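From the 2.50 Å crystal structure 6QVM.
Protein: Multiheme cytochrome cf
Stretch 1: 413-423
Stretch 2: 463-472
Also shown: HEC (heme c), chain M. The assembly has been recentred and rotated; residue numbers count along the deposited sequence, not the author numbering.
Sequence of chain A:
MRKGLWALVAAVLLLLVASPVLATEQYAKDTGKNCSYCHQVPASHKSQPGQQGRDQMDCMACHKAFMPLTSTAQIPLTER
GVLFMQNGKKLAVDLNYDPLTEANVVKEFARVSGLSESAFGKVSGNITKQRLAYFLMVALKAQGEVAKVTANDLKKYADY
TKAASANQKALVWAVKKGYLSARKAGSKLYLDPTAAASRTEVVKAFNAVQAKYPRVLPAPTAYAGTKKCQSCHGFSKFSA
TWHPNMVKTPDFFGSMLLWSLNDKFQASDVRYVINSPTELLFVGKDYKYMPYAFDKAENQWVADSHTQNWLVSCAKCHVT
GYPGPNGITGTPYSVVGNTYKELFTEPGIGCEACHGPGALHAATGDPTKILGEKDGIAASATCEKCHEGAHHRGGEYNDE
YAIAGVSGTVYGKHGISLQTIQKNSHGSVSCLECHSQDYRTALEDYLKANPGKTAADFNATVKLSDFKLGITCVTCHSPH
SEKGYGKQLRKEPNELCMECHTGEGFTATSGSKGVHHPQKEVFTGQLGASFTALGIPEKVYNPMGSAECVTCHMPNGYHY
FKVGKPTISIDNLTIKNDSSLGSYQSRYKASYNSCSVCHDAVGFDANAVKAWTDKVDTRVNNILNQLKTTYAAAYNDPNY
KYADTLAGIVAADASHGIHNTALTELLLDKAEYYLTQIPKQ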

ATOM      1  N   LYS A 413     -23.658  -1.492  -4.267  1.00 39.90           N
ATOM      2  CA  LYS A 413     -24.112  -0.648  -3.169  1.00 39.19           C
ATOM      3  C   LYS A 413     -23.020  -0.328  -2.155  1.00 44.67           C
ATOM      4  O   LYS A 413     -23.164   0.640  -1.407  1.00 45.45           O
ATOM      5  CB  LYS A 413     -25.308  -1.299  -2.472  1.00 51.91           C
ATOM      6  CG  LYS A 413     -26.566  -1.304  -3.319  1.00 50.59           C
ATOM      7  CD  LYS A 413     -27.801  -1.323  -2.448  1.00 63.03           C
ATOM      8  N   HIS A 414     -21.934  -1.101  -2.111  1.00 48.30           N
ATOM      9  CA  HIS A 414     -20.793  -0.681  -1.304  1.00 41.91           C
ATOM     10  C   HIS A 414     -20.150   0.592  -1.844  1.00 42.69           C
ATOM     11  O   HIS A 414     -19.482   1.306  -1.087  1.00 45.52           O
ATOM     12  CB  HIS A 414     -19.746  -1.793  -1.225  1.00 38.32           C
ATOM     13  CG  HIS A 414     -20.192  -2.992  -0.444  1.00 38.73           C
ATOM     14  ND1 HIS A 414     -20.502  -4.198  -1.038  1.00 35.91           N
ATOM     15  CD2 HIS A 414     -20.378  -3.172   0.885  1.00 40.64           C
ATOM     16  CE1 HIS A 414     -20.864  -5.067  -0.107  1.00 43.09           C
ATOM     17  NE2 HIS A 414     -20.797  -4.469   1.068  1.00 41.24           N
ATOM     18  N   GLY A 415     -20.341   0.893  -3.129  1.00 33.68           N
ATOM     19  CA  GLY A 415     -19.730   2.081  -3.697  1.00 46.80           C
ATOM     20  C   GLY A 415     -20.433   3.359  -3.280  1.00 55.86           C
ATOM     21  O   GLY A 415     -19.788   4.373  -3.011  1.00 54.59           O
ATOM     22  N   ILE A 416     -21.764   3.334  -3.252  1.00 54.61           N
ATOM     23  CA  ILE A 416     -22.566   4.491  -2.904  1.00 53.71           C
ATOM     24  C   ILE A 416     -22.845   4.571  -1.408  1.00 59.89           C
ATOM     25  O   ILE A 416     -23.739   5.310  -0.995  1.00 50.87           O
ATOM     26  CB  ILE A 416     -23.876   4.521  -3.708  1.00 58.98           C
ATOM     27  CG1 ILE A 416     -24.812   3.406  -3.254  1.00 62.26           C
ATOM     28  CG2 ILE A 416     -23.602   4.382  -5.198  1.00 51.50           C
ATOM     29  CD1 ILE A 416     -25.990   3.150  -4.179  1.00 58.27           C
ATOM     30  N   SER A 417     -22.108   3.815  -0.582  1.00 53.93           N
ATOM     31  CA  SER A 417     -22.429   3.719   0.839  1.00 60.20           C
ATOM     32  C   SER A 417     -22.508   5.080   1.499  1.00 62.42           C
ATOM     33  O   SER A 417     -23.274   5.260   2.443  1.00 61.08           O
ATOM     34  CB  SER A 417     -21.398   2.859   1.565  1.00 52.37           C
ATOM     35  OG  SER A 417     -20.230   3.609   1.901  1.00 48.80           O
ATOM     36  N   LEU A 418     -21.696   6.038   1.049  1.00 60.37           N
ATOM     37  CA  LEU A 418     -21.635   7.331   1.729  1.00 67.11           C
ATOM     38  C   LEU A 418     -22.757   8.259   1.280  1.00 76.94           C
ATOM     39  O   LEU A 418     -23.425   8.887   2.109  1.00 78.59           O
ATOM     40  CB  LEU A 418     -20.275   7.977   1.487  1.00 61.44           C
ATOM     41  CG  LEU A 418     -20.204   9.468   1.774  1.00 61.20           C
ATOM     42  CD1 LEU A 418     -19.740   9.753   3.200  1.00 54.07           C
ATOM     43  CD2 LEU A 418     -19.316  10.163   0.751  1.00 64.79           C
ATOM     44  N   GLN A 419     -22.958   8.386  -0.030  1.00 61.09           N
ATOM     45  CA  GLN A 419     -23.995   9.289  -0.514  1.00 78.20           C
ATOM     46  C   GLN A 419     -25.398   8.803  -0.156  1.00 76.12           C
ATOM     47  O   GLN A 419     -26.354   9.583  -0.232  1.00 80.15           O
ATOM     48  CB  GLN A 419     -23.858   9.494  -2.029  1.00 70.22           C
ATOM     49  CG  GLN A 419     -24.505   8.427  -2.886  1.00 74.80           C
ATOM     50  CD  GLN A 419     -23.975   8.441  -4.303  1.00 89.49           C
ATOM     51  OE1 GLN A 419     -22.780   8.636  -4.520  1.00 89.10           O
ATOM     52  NE2 GLN A 419     -24.859   8.249  -5.277  1.00 84.32           N
ATOM     53  N   THR A 420     -25.541   7.537   0.236  1.00 69.37           N
ATOM     54  CA  THR A 420     -26.781   7.094   0.857  1.00 68.03           C
ATOM     55  C   THR A 420     -27.048   7.872   2.140  1.00 71.30           C
ATOM     56  O   THR A 420     -28.180   8.298   2.396  1.00 78.35           O
ATOM     57  CB  THR A 420     -26.713   5.592   1.140  1.00 66.86           C
ATOM     58  OG1 THR A 420     -26.815   4.863  -0.088  1.00 71.07           O
ATOM     59  CG2 THR A 420     -27.822   5.167   2.096  1.00 65.85           C
ATOM     60  N   ILE A 421     -26.004   8.093   2.942  1.00 86.04           N
ATOM     61  CA  ILE A 421     -26.158   8.861   4.173  1.00 87.26           C
ATOM     62  C   ILE A 421     -26.297  10.348   3.866  1.00 97.19           C
ATOM     63  O   ILE A 421     -26.997  11.074   4.582  1.00107.22           O
ATOM     64  CB  ILE A 421     -24.976   8.586   5.120  1.00 89.83           C
ATOM     65  CG1 ILE A 421     -24.752   7.081   5.263  1.00 85.96           C
ATOM     66  CG2 ILE A 421     -25.227   9.209   6.480  1.00 85.48           C
ATOM     67  CD1 ILE A 421     -25.879   6.351   5.953  1.00 77.99           C
ATOM     68  N   GLN A 422     -25.642  10.824   2.807  1.00 82.62           N
ATOM     69  CA  GLN A 422     -25.756  12.233   2.443  1.00 95.64           C
ATOM     70  C   GLN A 422     -27.160  12.571   1.954  1.00104.56           C
ATOM     71  O   GLN A 422     -27.668  13.667   2.223  1.00113.29           O
ATOM     72  CB  GLN A 422     -24.713  12.584   1.381  1.00 90.95           C
ATOM     73  CG  GLN A 422     -23.286  12.654   1.903  1.00 80.16           C
ATOM     74  CD  GLN A 422     -22.261  12.771   0.792  1.00 91.70           C
ATOM     75  OE1 GLN A 422     -22.535  12.432  -0.361  1.00 80.29           O
ATOM     76  NE2 GLN A 422     -21.071  13.255   1.130  1.00 63.23           N
ATOM     77  N   LYS A 423     -27.806  11.643   1.248  1.00102.62           N
ATOM     78  CA  LYS A 423     -29.130  11.878   0.686  1.00 92.50           C
ATOM     79  C   LYS A 423     -30.259  11.578   1.663  1.00103.82           C
ATOM     80  O   LYS A 423     -31.427  11.712   1.289  1.00105.34           O
ATOM     81  CB  LYS A 423     -29.332  11.028  -0.574  1.00 75.15           C
ATOM     82  CG  LYS A 423     -28.479  11.419  -1.768  1.00 89.04           C
ATOM     83  CD  LYS A 423     -28.476  10.297  -2.797  1.00 92.71           C
ATOM     84  CE  LYS A 423     -27.918  10.757  -4.133  1.00 87.38           C
ATOM     85  NZ  LYS A 423     -28.858  11.674  -4.830  1.00 96.43           N
ATOM     86  N   LYS A 463     -18.637  17.332  11.268  1.00104.64           N
ATOM     87  CA  LYS A 463     -19.923  17.339  10.585  1.00105.51           C
ATOM     88  C   LYS A 463     -19.933  16.263   9.506  1.00100.27           C
ATOM     89  O   LYS A 463     -18.884  15.884   8.979  1.00 93.14           O
ATOM     90  CB  LYS A 463     -20.202  18.709   9.966  1.00 92.65           C
ATOM     91  N   LEU A 464     -21.134  15.766   9.193  1.00 86.67           N
ATOM     92  CA  LEU A 464     -21.285  14.727   8.178  1.00 82.18           C
ATOM     93  C   LEU A 464     -20.627  15.118   6.863  1.00 84.85           C
ATOM     94  O   LEU A 464     -20.143  14.250   6.128  1.00101.58           O
ATOM     95  CB  LEU A 464     -22.771  14.438   7.959  1.00 79.01           C
ATOM     96  CG  LEU A 464     -23.185  13.795   6.634  1.00 85.23           C
ATOM     97  CD1 LEU A 464     -22.818  12.319   6.600  1.00 82.05           C
ATOM     98  CD2 LEU A 464     -24.671  13.994   6.372  1.00 86.05           C
ATOM     99  N   SER A 465     -20.579  16.417   6.562  1.00 70.77           N
ATOM    100  CA  SER A 465     -20.076  16.907   5.286  1.00 76.61           C
ATOM    101  C   SER A 465     -18.553  16.892   5.174  1.00 66.96           C
ATOM    102  O   SER A 465     -18.035  17.070   4.068  1.00 66.80           O
ATOM    103  CB  SER A 465     -20.594  18.326   5.041  1.00 85.96           C
ATOM    104  OG  SER A 465     -20.681  19.050   6.255  1.00 95.29           O
ATOM    105  N   ASP A 466     -17.823  16.688   6.275  1.00 76.80           N
ATOM    106  CA  ASP A 466     -16.366  16.649   6.192  1.00 84.87           C
ATOM    107  C   ASP A 466     -15.882  15.482   5.340  1.00 82.86           C
ATOM    108  O   ASP A 466     -14.832  15.577   4.689  1.00 89.50           O
ATOM    109  CB  ASP A 466     -15.750  16.554   7.589  1.00 94.99           C
ATOM    110  CG  ASP A 466     -15.950  17.812   8.412  1.00102.88           C
ATOM    111  OD1 ASP A 466     -16.248  18.870   7.818  1.00 96.84           O
ATOM    112  OD2 ASP A 466     -15.791  17.740   9.650  1.00 91.51           O
ATOM    113  N   PHE A 467     -16.635  14.385   5.327  1.00 81.42           N
ATOM    114  CA  PHE A 467     -16.182  13.110   4.793  1.00 66.84           C
ATOM    115  C   PHE A 467     -16.666  12.921   3.361  1.00 77.01           C
ATOM    116  O   PHE A 467     -17.784  13.320   3.009  1.00 70.06           O
ATOM    117  CB  PHE A 467     -16.657  11.966   5.690  1.00 56.89           C
ATOM    118  CG  PHE A 467     -16.188  12.092   7.118  1.00 58.31           C
ATOM    119  CD1 PHE A 467     -14.898  11.729   7.466  1.00 63.03           C
ATOM    120  CD2 PHE A 467     -17.026  12.591   8.104  1.00 60.24           C
ATOM    121  CE1 PHE A 467     -14.452  11.851   8.774  1.00 73.49           C
ATOM    122  CE2 PHE A 467     -16.586  12.710   9.418  1.00 62.89           C
ATOM    123  CZ  PHE A 467     -15.296  12.340   9.750  1.00 74.11           C
ATOM    124  N   LYS A 468     -15.815  12.296   2.543  1.00 59.93           N
ATOM    125  CA  LYS A 468     -16.005  12.280   1.103  1.00 59.15           C
ATOM    126  C   LYS A 468     -15.844  10.908   0.467  1.00 47.97           C
ATOM    127  O   LYS A 468     -15.942  10.804  -0.763  1.00 63.35           O
ATOM    128  CB  LYS A 468     -15.040  13.275   0.432  1.00 63.17           C
ATOM    129  CG  LYS A 468     -13.653  13.327   1.057  1.00 67.61           C
ATOM    130  N   LEU A 469     -15.617   9.859   1.252  1.00 45.52           N
ATOM    131  CA  LEU A 469     -15.414   8.519   0.716  1.00 47.45           C
ATOM    132  C   LEU A 469     -16.449   7.555   1.280  1.00 47.70           C
ATOM    133  O   LEU A 469     -16.740   7.567   2.480  1.00 44.67           O
ATOM    134  CB  LEU A 469     -14.006   7.983   1.029  1.00 46.52           C
ATOM    135  CG  LEU A 469     -12.801   8.661   0.372  1.00 49.65           C
ATOM    136  CD1 LEU A 469     -11.515   8.039   0.895  1.00 36.29           C
ATOM    137  CD2 LEU A 469     -12.862   8.566  -1.148  1.00 40.80           C
ATOM    138  N   GLY A 470     -17.013   6.730   0.400  1.00 47.66           N
ATOM    139  CA  GLY A 470     -17.781   5.572   0.812  1.00 44.97           C
ATOM    140  C   GLY A 470     -16.851   4.442   1.192  1.00 48.80           C
ATOM    141  O   GLY A 470     -15.741   4.661   1.685  1.00 41.47           O
ATOM    142  N   ILE A 471     -17.294   3.221   0.959  1.00 51.34           N
ATOM    143  CA  ILE A 471     -16.436   2.062   1.175  1.00 46.49           C
ATOM    144  C   ILE A 471     -15.524   1.898  -0.034  1.00 40.99           C
ATOM    145  O   ILE A 471     -15.962   2.020  -1.183  1.00 40.54           O
ATOM    146  CB  ILE A 471     -17.288   0.806   1.422  1.00 53.88           C
ATOM    147  CG1 ILE A 471     -18.108   0.964   2.706  1.00 41.01           C
ATOM    148  CG2 ILE A 471     -16.413  -0.433   1.481  1.00 34.91           C
ATOM    149  CD1 ILE A 471     -19.214  -0.055   2.844  1.00 38.95           C
ATOM    150  N   THR A 472     -14.243   1.645   0.217  1.00 39.52           N
ATOM    151  CA  THR A 472     -13.248   1.533  -0.839  1.00 38.45           C
ATOM    152  C   THR A 472     -12.438   0.261  -0.640  1.00 36.00           C
ATOM    153  O   THR A 472     -12.664  -0.501   0.304  1.00 40.44           O
ATOM    154  CB  THR A 472     -12.308   2.742  -0.864  1.00 36.90           C
ATOM    155  OG1 THR A 472     -11.596   2.821   0.379  1.00 33.32           O
ATOM    156  CG2 THR A 472     -13.100   4.028  -1.073  1.00 34.03           C
TER
HETATM  157 FE   HEC M 709     -21.744  -5.087   2.737  1.00 35.36          FE
HETATM  158  CHA HEC M 709     -24.259  -3.645   0.910  1.00 32.78           C
HETATM  159  CHB HEC M 709     -22.575  -8.165   1.455  1.00 35.14           C
HETATM  160  CHC HEC M 709     -18.846  -6.384   4.017  1.00 33.42           C
HETATM  161  CHD HEC M 709     -21.426  -2.292   4.677  1.00 33.42           C
HETATM  162  NA  HEC M 709     -23.166  -5.784   1.469  1.00 28.15           N
HETATM  163  C1A HEC M 709     -24.082  -5.010   0.783  1.00 34.07           C
HETATM  164  C2A HEC M 709     -24.826  -5.889  -0.096  1.00 32.13           C
HETATM  165  C3A HEC M 709     -24.361  -7.130   0.055  1.00 31.67           C
HETATM  166  C4A HEC M 709     -23.316  -7.089   1.045  1.00 34.49           C
HETATM  167  CMA HEC M 709     -24.866  -8.381  -0.686  1.00 39.49           C
HETATM  168  CAA HEC M 709     -25.933  -5.453  -1.070  1.00 31.25           C
HETATM  169  CBA HEC M 709     -25.167  -5.223  -2.375  1.00 34.70           C
HETATM  170  CGA HEC M 709     -26.069  -4.825  -3.507  1.00 48.15           C
HETATM  171  O1A HEC M 709     -27.289  -5.143  -3.456  1.00 57.90           O
HETATM  172  O2A HEC M 709     -25.551  -4.195  -4.469  1.00 52.74           O
HETATM  173  NB  HEC M 709     -20.874  -6.949   2.759  1.00 32.73           N
HETATM  174  C1B HEC M 709     -21.347  -8.062   2.082  1.00 35.59           C
HETATM  175  C2B HEC M 709     -20.330  -9.093   2.154  1.00 36.77           C
HETATM  176  C3B HEC M 709     -19.297  -8.605   2.878  1.00 41.53           C
HETATM  177  C4B HEC M 709     -19.623  -7.242   3.265  1.00 36.90           C
HETATM  178  CMB HEC M 709     -20.491 -10.510   1.552  1.00 37.15           C
HETATM  179  CAB HEC M 709     -17.975  -9.326   3.244  1.00 38.40           C
HETATM  180  CBB HEC M 709     -17.160  -9.688   1.979  1.00 34.58           C
HETATM  181  NC  HEC M 709     -20.441  -4.492   4.154  1.00 32.03           N
HETATM  182  C1C HEC M 709     -19.239  -5.123   4.447  1.00 35.48           C
HETATM  183  C2C HEC M 709     -18.450  -4.234   5.287  1.00 34.29           C
HETATM  184  C3C HEC M 709     -19.131  -3.064   5.406  1.00 33.17           C
HETATM  185  C4C HEC M 709     -20.413  -3.233   4.730  1.00 34.31           C
HETATM  186  CMC HEC M 709     -17.002  -4.540   5.740  1.00 29.04           C
HETATM  187  CAC HEC M 709     -18.751  -1.779   6.206  1.00 40.70           C
HETATM  188  CBC HEC M 709     -17.387  -1.172   5.807  1.00 36.66           C
HETATM  189  ND  HEC M 709     -22.693  -3.231   2.770  1.00 34.41           N
HETATM  190  C1D HEC M 709     -22.410  -2.241   3.707  1.00 33.89           C
HETATM  191  C2D HEC M 709     -23.310  -1.135   3.500  1.00 35.60           C
HETATM  192  C3D HEC M 709     -24.204  -1.550   2.310  1.00 39.46           C
HETATM  193  C4D HEC M 709     -23.744  -2.870   1.933  1.00 32.52           C
HETATM  194  CMD HEC M 709     -23.313   0.156   4.343  1.00 34.21           C
HETATM  195  CAD HEC M 709     -25.372  -0.791   1.627  1.00 56.03           C
HETATM  196  CBD HEC M 709     -25.147   0.720   1.529  1.00 82.83           C
HETATM  197  CGD HEC M 709     -26.070   1.319   0.495  1.00 86.02           C
HETATM  198  O1D HEC M 709     -27.181   0.768   0.265  1.00 89.52           O
HETATM  199  O2D HEC M 709     -25.692   2.364  -0.097  1.00 75.81           O

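What polar contact joins the two stretches? There is a single hydrogen bond, and it is weak: the backbone N of I471 lies 3.1 Å from S417 OG, with an N-H...O angle of 125°, well bent from linear. S417 points its short side chain toward the second stretch with chi1 in the p well, which brings the hydroxyl against the loop backbone. The same OG is also hydrogen-bonded elsewhere in the structure, so this buried polar atom does not depend on the bent bond alone.

What, then, supplies most of the contact? Mainly apolar packing, in an interface that buries 493 Å² in all. L418, itself buried, lies across the loop backbone: its CD2 is 3.6 Å from K468 C, and its CB is 3.5 Å from G470 CA. Further along, I421 CG2 meets L464 CD1 at 3.9 Å, two branched aliphatic side chains in contact where the helix passes L464.

Why does glycine suit position 470? Here the backbones come close, with L418 CA and G470 CA 4.3 Å apart. A CB on G470 would point toward the first stretch and sit 3.0 Å from G415 O and 3.1 Å from S417 OG, both tight. Without one, G470 CA can approach S417 OG to 3.3 Å.

How does the heme enter this contact? H414 NE2 binds the iron, HEC FE, at 2.0 Å, and I471 packs beside both ligand and cofactor. Its CD1 lies near the plane of the imidazole, at the ring edge, 3.9 Å from H414 CD2, and also reaches within 3.6 Å of HEC CHD. An extended aliphatic side chain suits this buried place, filling space beside the histidine without competing for the metal. On the helix, T420 OG1 donates a 2.7 Å hydrogen bond to the propionate oxygen HEC O2D.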